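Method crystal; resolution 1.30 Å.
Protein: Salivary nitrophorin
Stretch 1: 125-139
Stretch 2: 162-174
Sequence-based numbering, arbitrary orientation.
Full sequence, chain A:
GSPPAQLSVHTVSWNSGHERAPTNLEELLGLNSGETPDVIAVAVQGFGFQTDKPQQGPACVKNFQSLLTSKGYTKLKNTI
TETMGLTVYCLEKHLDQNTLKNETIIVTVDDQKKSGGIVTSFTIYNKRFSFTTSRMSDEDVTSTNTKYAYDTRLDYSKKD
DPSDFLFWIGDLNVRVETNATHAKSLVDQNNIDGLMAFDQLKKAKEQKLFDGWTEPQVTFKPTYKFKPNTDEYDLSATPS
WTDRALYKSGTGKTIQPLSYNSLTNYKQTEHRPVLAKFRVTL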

ATOM      1  N   TYR A 125      -5.131 -19.233 -11.528  1.00 26.53           N
ATOM      2  CA  TYR A 125      -6.367 -19.512 -12.225  1.00 26.63           C
ATOM      3  C   TYR A 125      -6.480 -18.707 -13.513  1.00 25.76           C
ATOM      4  O   TYR A 125      -7.555 -18.205 -13.876  1.00 27.75           O
ATOM      5  CB  TYR A 125      -7.550 -19.307 -11.297  1.00 27.57           C
ATOM      6  CG  TYR A 125      -7.434 -20.076  -9.999  1.00 27.17           C
ATOM      7  CD1 TYR A 125      -7.233 -19.428  -8.782  1.00 27.19           C
ATOM      8  CD2 TYR A 125      -7.570 -21.471  -9.972  1.00 28.32           C
ATOM      9  CE1 TYR A 125      -7.139 -20.119  -7.610  1.00 26.93           C
ATOM     10  CE2 TYR A 125      -7.474 -22.181  -8.784  1.00 30.16           C
ATOM     11  CZ  TYR A 125      -7.271 -21.516  -7.607  1.00 30.06           C
ATOM     12  OH  TYR A 125      -7.205 -22.226  -6.428  1.00 31.01           O
ATOM     13  N   ASN A 126      -5.346 -18.550 -14.165  1.00 25.56           N
ATOM     14  CA  ASN A 126      -5.245 -17.828 -15.389  1.00 26.94           C
ATOM     15  C   ASN A 126      -5.644 -16.342 -15.333  1.00 27.17           C
ATOM     16  O   ASN A 126      -5.940 -15.751 -16.343  1.00 28.93           O
ATOM     17  CB  ASN A 126      -6.059 -18.549 -16.461  1.00 28.59           C
ATOM     18  CG  ASN A 126      -5.604 -18.207 -17.830  1.00 31.09           C
ATOM     19  OD1 ASN A 126      -4.401 -18.076 -18.073  1.00 36.26           O
ATOM     20  ND2 ASN A 126      -6.561 -18.009 -18.748  1.00 35.00           N
ATOM     21  N   LYS A 127      -5.604 -15.758 -14.139  1.00 26.05           N
ATOM     22  CA  LYS A 127      -5.813 -14.322 -13.924  1.00 25.14           C
ATOM     23  C   LYS A 127      -4.554 -13.719 -13.350  1.00 25.16           C
ATOM     24  O   LYS A 127      -3.975 -14.279 -12.419  1.00 24.69           O
ATOM     25  CB  LYS A 127      -6.959 -14.107 -12.955  1.00 26.77           C
ATOM     26  CG  LYS A 127      -8.289 -14.655 -13.377  1.00 29.82           C
ATOM     27  CD  LYS A 127      -8.794 -14.008 -14.624  1.00 32.33           C
ATOM     28  CE  LYS A 127      -9.961 -14.784 -15.235  1.00 34.10           C
ATOM     29  NZ  LYS A 127      -9.505 -15.460 -16.470  1.00 39.58           N
ATOM     30  N   ARG A 128      -4.164 -12.560 -13.892  1.00 22.73           N
ATOM     31  CA  ARG A 128      -2.919 -11.917 -13.511  1.00 23.28           C
ATOM     32  C   ARG A 128      -3.138 -10.823 -12.490  1.00 20.68           C
ATOM     33  O   ARG A 128      -3.931  -9.943 -12.702  1.00 22.06           O
ATOM     34  CB  ARG A 128      -2.140 -11.343 -14.687  1.00 24.15           C
ATOM     35  CG  ARG A 128      -0.723 -10.958 -14.325  1.00 25.15           C
ATOM     36  CD  ARG A 128       0.256 -11.497 -15.205  1.00 24.42           C
ATOM     37  NE  ARG A 128       1.631 -11.224 -14.891  1.00 23.51           N
ATOM     38  CZ  ARG A 128       2.484 -12.087 -14.404  1.00 22.43           C
ATOM     39  NH1 ARG A 128       2.082 -13.298 -14.018  1.00 24.25           N
ATOM     40  NH2 ARG A 128       3.758 -11.735 -14.260  1.00 23.88           N
ATOM     41  N   PHE A 129      -2.454 -10.973 -11.365  1.00 20.46           N
ATOM     42  CA  PHE A 129      -2.423  -9.975 -10.263  1.00 18.81           C
ATOM     43  C   PHE A 129      -1.148  -9.165 -10.337  1.00 18.99           C
ATOM     44  O   PHE A 129      -0.083  -9.716 -10.589  1.00 19.28           O
ATOM     45  CB  PHE A 129      -2.443 -10.670  -8.890  1.00 20.39           C
ATOM     46  CG  PHE A 129      -3.743 -11.280  -8.525  1.00 20.15           C
ATOM     47  CD1 PHE A 129      -4.150 -12.492  -9.090  1.00 22.70           C
ATOM     48  CD2 PHE A 129      -4.568 -10.681  -7.602  1.00 23.12           C
ATOM     49  CE1 PHE A 129      -5.364 -13.073  -8.753  1.00 24.05           C
ATOM     50  CE2 PHE A 129      -5.769 -11.248  -7.254  1.00 23.76           C
ATOM     51  CZ  PHE A 129      -6.161 -12.474  -7.839  1.00 25.70           C
ATOM     52  N   SER A 130      -1.242  -7.857 -10.063  1.00 17.38           N
ATOM     53  CA  SER A 130      -0.074  -7.012  -9.909  1.00 17.72           C
ATOM     54  C   SER A 130      -0.292  -6.169  -8.670  1.00 16.36           C
ATOM     55  O   SER A 130      -1.340  -5.617  -8.495  1.00 18.54           O
ATOM     56  CB  SER A 130       0.153  -6.079 -11.131  1.00 17.71           C
ATOM     57  OG  SER A 130       0.448  -6.819 -12.319  1.00 20.20           O
ATOM     58  N   PHE A 131       0.758  -6.115  -7.899  1.00 16.50           N
ATOM     59  CA  PHE A 131       0.872  -5.255  -6.706  1.00 15.96           C
ATOM     60  C   PHE A 131       2.031  -4.292  -6.836  1.00 16.20           C
ATOM     61  O   PHE A 131       3.163  -4.710  -7.070  1.00 16.84           O
ATOM     62  CB  PHE A 131       1.075  -6.102  -5.443  1.00 16.35           C
ATOM     63  CG  PHE A 131      -0.120  -6.934  -5.098  1.00 15.32           C
ATOM     64  CD1 PHE A 131      -0.339  -8.157  -5.730  1.00 18.52           C
ATOM     65  CD2 PHE A 131      -1.095  -6.447  -4.260  1.00 16.64           C
ATOM     66  CE1 PHE A 131      -1.462  -8.889  -5.431  1.00 18.26           C
ATOM     67  CE2 PHE A 131      -2.207  -7.183  -3.965  1.00 16.40           C
ATOM     68  CZ  PHE A 131      -2.407  -8.398  -4.566  1.00 18.07           C
ATOM     69  N   THR A 132       1.751  -2.993  -6.699  1.00 15.03           N
ATOM     70  CA  THR A 132       2.717  -1.943  -6.781  1.00 15.21           C
ATOM     71  C   THR A 132       2.811  -1.211  -5.464  1.00 14.10           C
ATOM     72  O   THR A 132       1.814  -0.935  -4.832  1.00 14.12           O
ATOM     73  CB  THR A 132       2.303  -0.942  -7.880  1.00 15.47           C
ATOM     74  OG1 THR A 132       2.333  -1.628  -9.116  1.00 17.72           O
ATOM     75  CG2 THR A 132       3.227   0.260  -7.985  1.00 16.64           C
ATOM     76  N   THR A 133       4.035  -0.856  -5.131  1.00 14.27           N
ATOM     77  CA  THR A 133       4.263   0.236  -4.161  1.00 14.22           C
ATOM     78  C   THR A 133       5.218   1.279  -4.758  1.00 14.42           C
ATOM     79  O   THR A 133       5.965   0.979  -5.699  1.00 16.41           O
ATOM     80  CB  THR A 133       4.754  -0.302  -2.795  1.00 15.29           C
ATOM     81  OG1 THR A 133       4.614   0.719  -1.782  1.00 15.20           O
ATOM     82  CG2 THR A 133       6.164  -0.725  -2.794  1.00 16.00           C
ATOM     83  N   SER A 134       5.206   2.495  -4.225  1.00 14.30           N
ATOM     84  CA  SER A 134       6.021   3.548  -4.763  1.00 13.98           C
ATOM     85  C   SER A 134       6.356   4.536  -3.681  1.00 14.43           C
ATOM     86  O   SER A 134       5.715   4.587  -2.620  1.00 16.18           O
ATOM     87  CB  SER A 134       5.313   4.201  -5.920  1.00 15.42           C
ATOM     88  OG  SER A 134       4.071   4.778  -5.489  1.00 15.52           O
ATOM     89  N   ARG A 135       7.341   5.357  -3.981  1.00 14.30           N
ATOM     90  CA  ARG A 135       7.871   6.317  -2.993  1.00 15.85           C
ATOM     91  C   ARG A 135       8.473   7.476  -3.753  1.00 16.91           C
ATOM     92  O   ARG A 135       9.275   7.273  -4.675  1.00 18.20           O
ATOM     93  CB  ARG A 135       8.951   5.650  -2.134  1.00 18.64           C
ATOM     94  CG  ARG A 135       9.573   6.454  -1.049  1.00 19.36           C
ATOM     95  CD  ARG A 135      10.554   7.478  -1.456  1.00 23.55           C
ATOM     96  NE  ARG A 135      11.368   7.816  -0.304  1.00 24.53           N
ATOM     97  CZ  ARG A 135      12.282   8.755  -0.316  1.00 24.56           C
ATOM     98  NH1 ARG A 135      12.529   9.379  -1.445  1.00 25.18           N
ATOM     99  NH2 ARG A 135      12.971   9.034   0.784  1.00 27.63           N
ATOM    100  N   MET A 136       8.064   8.680  -3.419  1.00 16.21           N
ATOM    101  CA  MET A 136       8.616   9.881  -4.042  1.00 17.53           C
ATOM    102  C   MET A 136       8.846  10.913  -2.943  1.00 17.55           C
ATOM    103  O   MET A 136       8.089  10.997  -1.969  1.00 20.26           O
ATOM    104  CB  MET A 136       7.670  10.441  -5.053  1.00 17.56           C
ATOM    105  CG  MET A 136       8.231  11.519  -5.931  1.00 19.57           C
ATOM    106  SD  MET A 136       9.605  10.951  -6.901  1.00 27.77           S
ATOM    107  CE  MET A 136       8.791   9.814  -8.029  1.00 33.29           C
ATOM    108  N   SER A 137       9.870  11.749  -3.143  1.00 20.14           N
ATOM    109  CA  SER A 137      10.178  12.881  -2.254  1.00 20.71           C
ATOM    110  C   SER A 137       9.514  14.155  -2.749  1.00 18.50           C
ATOM    111  O   SER A 137       9.328  14.301  -3.940  1.00 22.45           O
ATOM    112  CB  SER A 137      11.715  13.094  -2.198  1.00 22.82           C
ATOM    113  OG  SER A 137      12.231  13.530  -3.417  1.00 32.04           O
ATOM    114  N   ASP A 138       9.222  15.087  -1.885  1.00 18.58           N
ATOM    115  CA  ASP A 138       8.699  16.357  -2.288  1.00 19.40           C
ATOM    116  C   ASP A 138       9.612  17.083  -3.229  1.00 18.10           C
ATOM    117  O   ASP A 138       9.153  17.819  -4.063  1.00 18.80           O
ATOM    118  CB  ASP A 138       8.517  17.227  -1.043  1.00 19.52           C
ATOM    119  CG  ASP A 138       7.208  17.021  -0.382  1.00 24.49           C
ATOM    120  OD1 ASP A 138       6.411  16.211  -0.843  1.00 23.66           O
ATOM    121  OD2 ASP A 138       6.826  17.727   0.559  1.00 30.89           O
ATOM    122  N   GLU A 139      10.912  16.901  -3.093  1.00 19.37           N
ATOM    123  CA  GLU A 139      11.902  17.813  -3.737  1.00 22.35           C
ATOM    124  C   GLU A 139      12.369  17.295  -5.117  1.00 21.62           C
ATOM    125  O   GLU A 139      12.912  18.042  -5.897  1.00 23.78           O
ATOM    126  CB  GLU A 139      13.028  18.150  -2.701  1.00 23.53           C
ATOM    127  CG  GLU A 139      12.570  18.962  -1.455  1.00 28.45           C
ATOM    128  CD  GLU A 139      13.613  19.326  -0.343  1.00 29.19           C
ATOM    129  OE1 GLU A 139      13.271  19.927   0.767  1.00 34.11           O
ATOM    130  OE2 GLU A 139      14.812  19.034  -0.547  1.00 35.00           O
ATOM    131  N   PRO A 162      -2.769  -5.696 -20.189  1.00 27.19           N
ATOM    132  CA  PRO A 162      -2.832  -5.245 -18.800  1.00 25.36           C
ATOM    133  C   PRO A 162      -3.313  -6.357 -17.878  1.00 25.22           C
ATOM    134  O   PRO A 162      -4.035  -7.281 -18.293  1.00 25.73           O
ATOM    135  CB  PRO A 162      -3.779  -4.079 -18.861  1.00 25.64           C
ATOM    136  CG  PRO A 162      -4.709  -4.375 -19.972  1.00 27.19           C
ATOM    137  CD  PRO A 162      -3.823  -5.068 -21.001  1.00 28.10           C
ATOM    138  N   SER A 163      -2.918  -6.283 -16.610  1.00 23.16           N
ATOM    139  CA  SER A 163      -3.250  -7.312 -15.628  1.00 22.26           C
ATOM    140  C   SER A 163      -4.752  -7.328 -15.335  1.00 20.19           C
ATOM    141  O   SER A 163      -5.460  -6.339 -15.539  1.00 22.60           O
ATOM    142  CB  SER A 163      -2.478  -7.046 -14.313  1.00 22.72           C
ATOM    143  OG  SER A 163      -1.057  -7.032 -14.490  1.00 23.73           O
ATOM    144  N   ASP A 164      -5.259  -8.448 -14.821  1.00 21.08           N
ATOM    145  CA  ASP A 164      -6.670  -8.560 -14.468  1.00 20.95           C
ATOM    146  C   ASP A 164      -7.005  -7.817 -13.159  1.00 19.86           C
ATOM    147  O   ASP A 164      -8.036  -7.186 -13.046  1.00 19.87           O
ATOM    148  CB  ASP A 164      -7.072 -10.016 -14.284  1.00 22.35           C
ATOM    149  CG  ASP A 164      -7.021 -10.772 -15.570  1.00 24.46           C
ATOM    150  OD1 ASP A 164      -5.969 -11.408 -15.848  1.00 27.39           O
ATOM    151  OD2 ASP A 164      -7.955 -10.676 -16.393  1.00 28.41           O
ATOM    152  N   PHE A 165      -6.147  -7.960 -12.158  1.00 20.26           N
ATOM    153  CA  PHE A 165      -6.353  -7.305 -10.822  1.00 19.14           C
ATOM    154  C   PHE A 165      -5.095  -6.559 -10.424  1.00 19.24           C
ATOM    155  O   PHE A 165      -4.010  -7.155 -10.366  1.00 20.09           O
ATOM    156  CB  PHE A 165      -6.655  -8.383  -9.776  1.00 20.68           C
ATOM    157  CG  PHE A 165      -7.775  -9.329 -10.174  1.00 19.58           C
ATOM    158  CD1 PHE A 165      -7.512 -10.632 -10.481  1.00 22.93           C
ATOM    159  CD2 PHE A 165      -9.077  -8.901 -10.197  1.00 20.91           C
ATOM    160  CE1 PHE A 165      -8.577 -11.492 -10.824  1.00 25.29           C
ATOM    161  CE2 PHE A 165     -10.130  -9.727 -10.513  1.00 23.83           C
ATOM    162  CZ  PHE A 165      -9.859 -11.031 -10.852  1.00 23.61           C
ATOM    163  N   LEU A 166      -5.260  -5.270 -10.157  1.00 17.11           N
ATOM    164  CA  LEU A 166      -4.154  -4.404  -9.825  1.00 18.05           C
ATOM    165  C   LEU A 166      -4.405  -3.653  -8.561  1.00 14.65           C
ATOM    166  O   LEU A 166      -5.495  -3.125  -8.331  1.00 16.69           O
ATOM    167  CB  LEU A 166      -3.863  -3.406 -10.922  1.00 18.65           C
ATOM    168  CG  LEU A 166      -3.525  -4.057 -12.278  1.00 19.72           C
ATOM    169  CD1 LEU A 166      -4.707  -4.016 -13.067  1.00 21.60           C
ATOM    170  CD2 LEU A 166      -2.342  -3.379 -12.897  1.00 21.04           C
ATOM    171  N   PHE A 167      -3.387  -3.607  -7.740  1.00 16.14           N
ATOM    172  CA  PHE A 167      -3.399  -2.850  -6.463  1.00 15.43           C
ATOM    173  C   PHE A 167      -2.148  -2.006  -6.361  1.00 15.89           C
ATOM    174  O   PHE A 167      -1.070  -2.451  -6.717  1.00 16.71           O
ATOM    175  CB  PHE A 167      -3.476  -3.851  -5.298  1.00 16.67           C
ATOM    176  CG  PHE A 167      -4.703  -4.734  -5.394  1.00 15.48           C
ATOM    177  CD1 PHE A 167      -4.656  -5.964  -6.040  1.00 16.52           C
ATOM    178  CD2 PHE A 167      -5.923  -4.305  -4.899  1.00 16.83           C
ATOM    179  CE1 PHE A 167      -5.818  -6.724  -6.165  1.00 17.13           C
ATOM    180  CE2 PHE A 167      -7.079  -5.062  -5.035  1.00 17.76           C
ATOM    181  CZ  PHE A 167      -7.005  -6.278  -5.685  1.00 18.32           C
ATOM    182  N   TRP A 168      -2.292  -0.800  -5.851  1.00 13.82           N
ATOM    183  CA  TRP A 168      -1.174   0.083  -5.666  1.00 14.69           C
ATOM    184  C   TRP A 168      -1.338   0.574  -4.240  1.00 13.15           C
ATOM    185  O   TRP A 168      -2.345   1.188  -3.877  1.00 14.64           O
ATOM    186  CB  TRP A 168      -1.269   1.259  -6.630  1.00 14.39           C
ATOM    187  CG  TRP A 168      -0.035   2.098  -6.789  1.00 14.41           C
ATOM    188  CD1 TRP A 168       0.811   2.540  -5.848  1.00 14.75           C
ATOM    189  CD2 TRP A 168       0.490   2.536  -8.020  1.00 14.99           C
ATOM    190  NE1 TRP A 168       1.834   3.268  -6.405  1.00 15.44           N
ATOM    191  CE2 TRP A 168       1.650   3.280  -7.756  1.00 13.88           C
ATOM    192  CE3 TRP A 168       0.066   2.409  -9.361  1.00 17.30           C
ATOM    193  CZ2 TRP A 168       2.391   3.843  -8.748  1.00 16.01           C
ATOM    194  CZ3 TRP A 168       0.831   2.993 -10.343  1.00 16.44           C
ATOM    195  CH2 TRP A 168       1.967   3.683 -10.027  1.00 15.78           C
ATOM    196  N   ILE A 169      -0.335   0.285  -3.435  1.00 13.99           N
ATOM    197  CA  ILE A 169      -0.387   0.493  -1.973  1.00 13.93           C
ATOM    198  C   ILE A 169       0.876   1.166  -1.486  1.00 14.59           C
ATOM    199  O   ILE A 169       1.976   0.816  -1.902  1.00 16.88           O
ATOM    200  CB  ILE A 169      -0.604  -0.835  -1.219  1.00 14.67           C
ATOM    201  CG1 ILE A 169       0.448  -1.886  -1.587  1.00 16.50           C
ATOM    202  CG2 ILE A 169      -2.021  -1.333  -1.494  1.00 16.42           C
ATOM    203  CD1 ILE A 169       0.308  -3.159  -0.689  1.00 18.22           C
ATOM    204  N   GLY A 170       0.699   2.144  -0.612  1.00 14.65           N
ATOM    205  CA  GLY A 170       1.816   2.858  -0.041  1.00 15.39           C
ATOM    206  C   GLY A 170       1.429   4.304   0.136  1.00 13.69           C
ATOM    207  O   GLY A 170       0.290   4.722  -0.097  1.00 14.43           O
ATOM    208  N   ASP A 171       2.419   5.056   0.564  1.00 13.66           N
ATOM    209  CA  ASP A 171       2.291   6.492   0.703  1.00 14.21           C
ATOM    210  C   ASP A 171       2.594   7.092  -0.665  1.00 13.80           C
ATOM    211  O   ASP A 171       3.755   7.042  -1.136  1.00 16.50           O
ATOM    212  CB  ASP A 171       3.209   7.028   1.779  1.00 14.49           C
ATOM    213  CG  ASP A 171       3.181   8.524   1.919  1.00 14.26           C
ATOM    214  OD1 ASP A 171       2.468   9.185   1.112  1.00 14.89           O
ATOM    215  OD2 ASP A 171       3.864   9.014   2.847  1.00 17.21           O
ATOM    216  N   LEU A 172       1.567   7.594  -1.331  1.00 13.70           N
ATOM    217  CA  LEU A 172       1.658   8.135  -2.677  1.00 13.86           C
ATOM    218  C   LEU A 172       2.255   9.547  -2.770  1.00 12.68           C
ATOM    219  O   LEU A 172       2.355  10.090  -3.843  1.00 13.73           O
ATOM    220  CB  LEU A 172       0.298   8.143  -3.324  1.00 15.11           C
ATOM    221  CG  LEU A 172      -0.499   6.816  -3.337  1.00 18.95           C
ATOM    222  CD1 LEU A 172      -1.856   7.020  -3.960  1.00 19.07           C
ATOM    223  CD2 LEU A 172       0.224   5.690  -4.023  1.00 22.18           C
ATOM    224  N   ASN A 173       2.577  10.108  -1.627  1.00 12.62           N
ATOM    225  CA  ASN A 173       3.025  11.487  -1.510  1.00 12.69           C
ATOM    226  C   ASN A 173       1.957  12.463  -1.900  1.00 13.08           C
ATOM    227  O   ASN A 173       2.203  13.558  -2.327  1.00 14.46           O
ATOM    228  CB  ASN A 173       4.368  11.788  -2.212  1.00 14.41           C
ATOM    229  CG  ASN A 173       5.081  12.887  -1.526  1.00 15.23           C
ATOM    230  OD1 ASN A 173       4.993  13.001  -0.297  1.00 19.48           O
ATOM    231  ND2 ASN A 173       5.786  13.703  -2.295  1.00 16.43           N
ATOM    232  N   VAL A 174       0.720  12.028  -1.734  1.00 12.45           N
ATOM    233  CA  VAL A 174      -0.505  12.823  -1.887  1.00 11.88           C
ATOM    234  C   VAL A 174      -0.881  13.374  -0.477  1.00 12.34           C
ATOM    235  O   VAL A 174      -0.952  12.598   0.462  1.00 12.97           O
ATOM    236  CB  VAL A 174      -1.658  11.959  -2.461  1.00 12.86           C
ATOM    237  CG1 VAL A 174      -2.959  12.660  -2.345  1.00 14.93           C
ATOM    238  CG2 VAL A 174      -1.356  11.616  -3.903  1.00 14.56           C
TER
HETATM  239  O   HOH W   1      -0.131  -2.963  -9.550  1.00 19.15           O
HETATM  240  O   HOH W   2       5.147   4.101  -0.033  1.00 20.90           O
HETATM  241  O   HOH W   3       5.957   8.571  -1.428  1.00 17.57           O

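The two stretches pair as neighbouring parallel strands, the strand 127-135 beside the one beginning at Phe165, with N-to-C axes 18° apart and a closest approach of 4.6 Å. Together they bury 999 Å², both sides summed.

The main-chain ladder supplies the basic evidence of pairing. Phe165 N donates to Arg128 O (3.0 Å, 169°), Ser130 N to Phe165 O (2.9 Å, 156°), Phe167 N to Ser130 O (3.0 Å, 161°), Thr132 N to Phe167 O (2.9 Å, 163°) and Ile169 N to Thr132 O (2.8 Å, 168°). Donors alternate between the strands, and Phe165, Ser130, Phe167 and Thr132 each bond through both N and O, bracketing Phe129, Leu166, Phe131 and Trp168, as in parallel pairing. The carbonyls also receive CA-H contacts: Phe129 CA lies 3.2 Å from Phe165 O, and Trp168 CA 3.3 Å from Thr132 O.

Side-chain polar groups extend the ladder at its ends. Before the first rung, Arg128 N donates to Asp164 OD1 at 2.9 Å and an almost linear 175°, so a short carboxylate takes the place of a backbone acceptor; the return bond from Asp164 N to Arg128 O (2.9 Å) is weak, its angle only 125°. Beyond the last rung, Ser134 N is 4.3 Å from Ile169 O, and the hydroxyl Thr133 OG1 donates to that carbonyl instead, at 2.6 Å. Gly170 follows directly. An ideal CB there would lie 2.7 Å from Thr133 OG1, a clash, and its phi/psi of 144/-175 would jam that CB against the preceding carbonyl, so the backbone itself calls for glycine.

Other polar pairs join side chains directly. Ser130 OG and Ser163 OG are hydrogen-bonded at 2.7 Å, a spacing that two small hydroxyl residues can reach in a buried site. Trp168 NE1 donates to Ser134 OG (2.9 Å, 162°), which gives the buried indole nitrogen an acceptor near the ring plane. Farther along, Asn173 ND2 donates to Asp138 OD1 (3.0 Å, 153°), tying the loops after the strands together.

Apolar packing divides between the two faces of the sheet. Phe129, Phe131, Phe165 and Phe167 share one face, all with chi1 in the m well. Phe129 and Phe165 form an oblique pair, centroids 4.8 Å apart and planes at 38°, with Phe165 CB 4.2 Å from the centroid of the Phe129 ring and over its face. The Phe131 and Phe167 rings are nearly parallel at 17°, but slid apart so that they barely overlap; their closest atoms, Phe131 CE2 and Phe167 CD1, are 3.4 Å apart. The face carrying Ser130, Thr132, Leu166 and Trp168 is more mixed. There Thr132 CG2 sits 3.5 Å from the centroid of the Trp168 five-membered ring, 15° off its normal, a close CH-pi contact suited to a compact methyl.

Waters complete the seam. Water 1 is hydrogen-bonded to Thr132 OG1 (2.8 Å) and donates to Phe167 O (3.0 Å), while water 2 accepts from Asp171 N (3.0 Å) and lies 2.7 Å from Ser134 O, within hydrogen-bonding reach, bridging the two stretches where the main-chain ladder has ended.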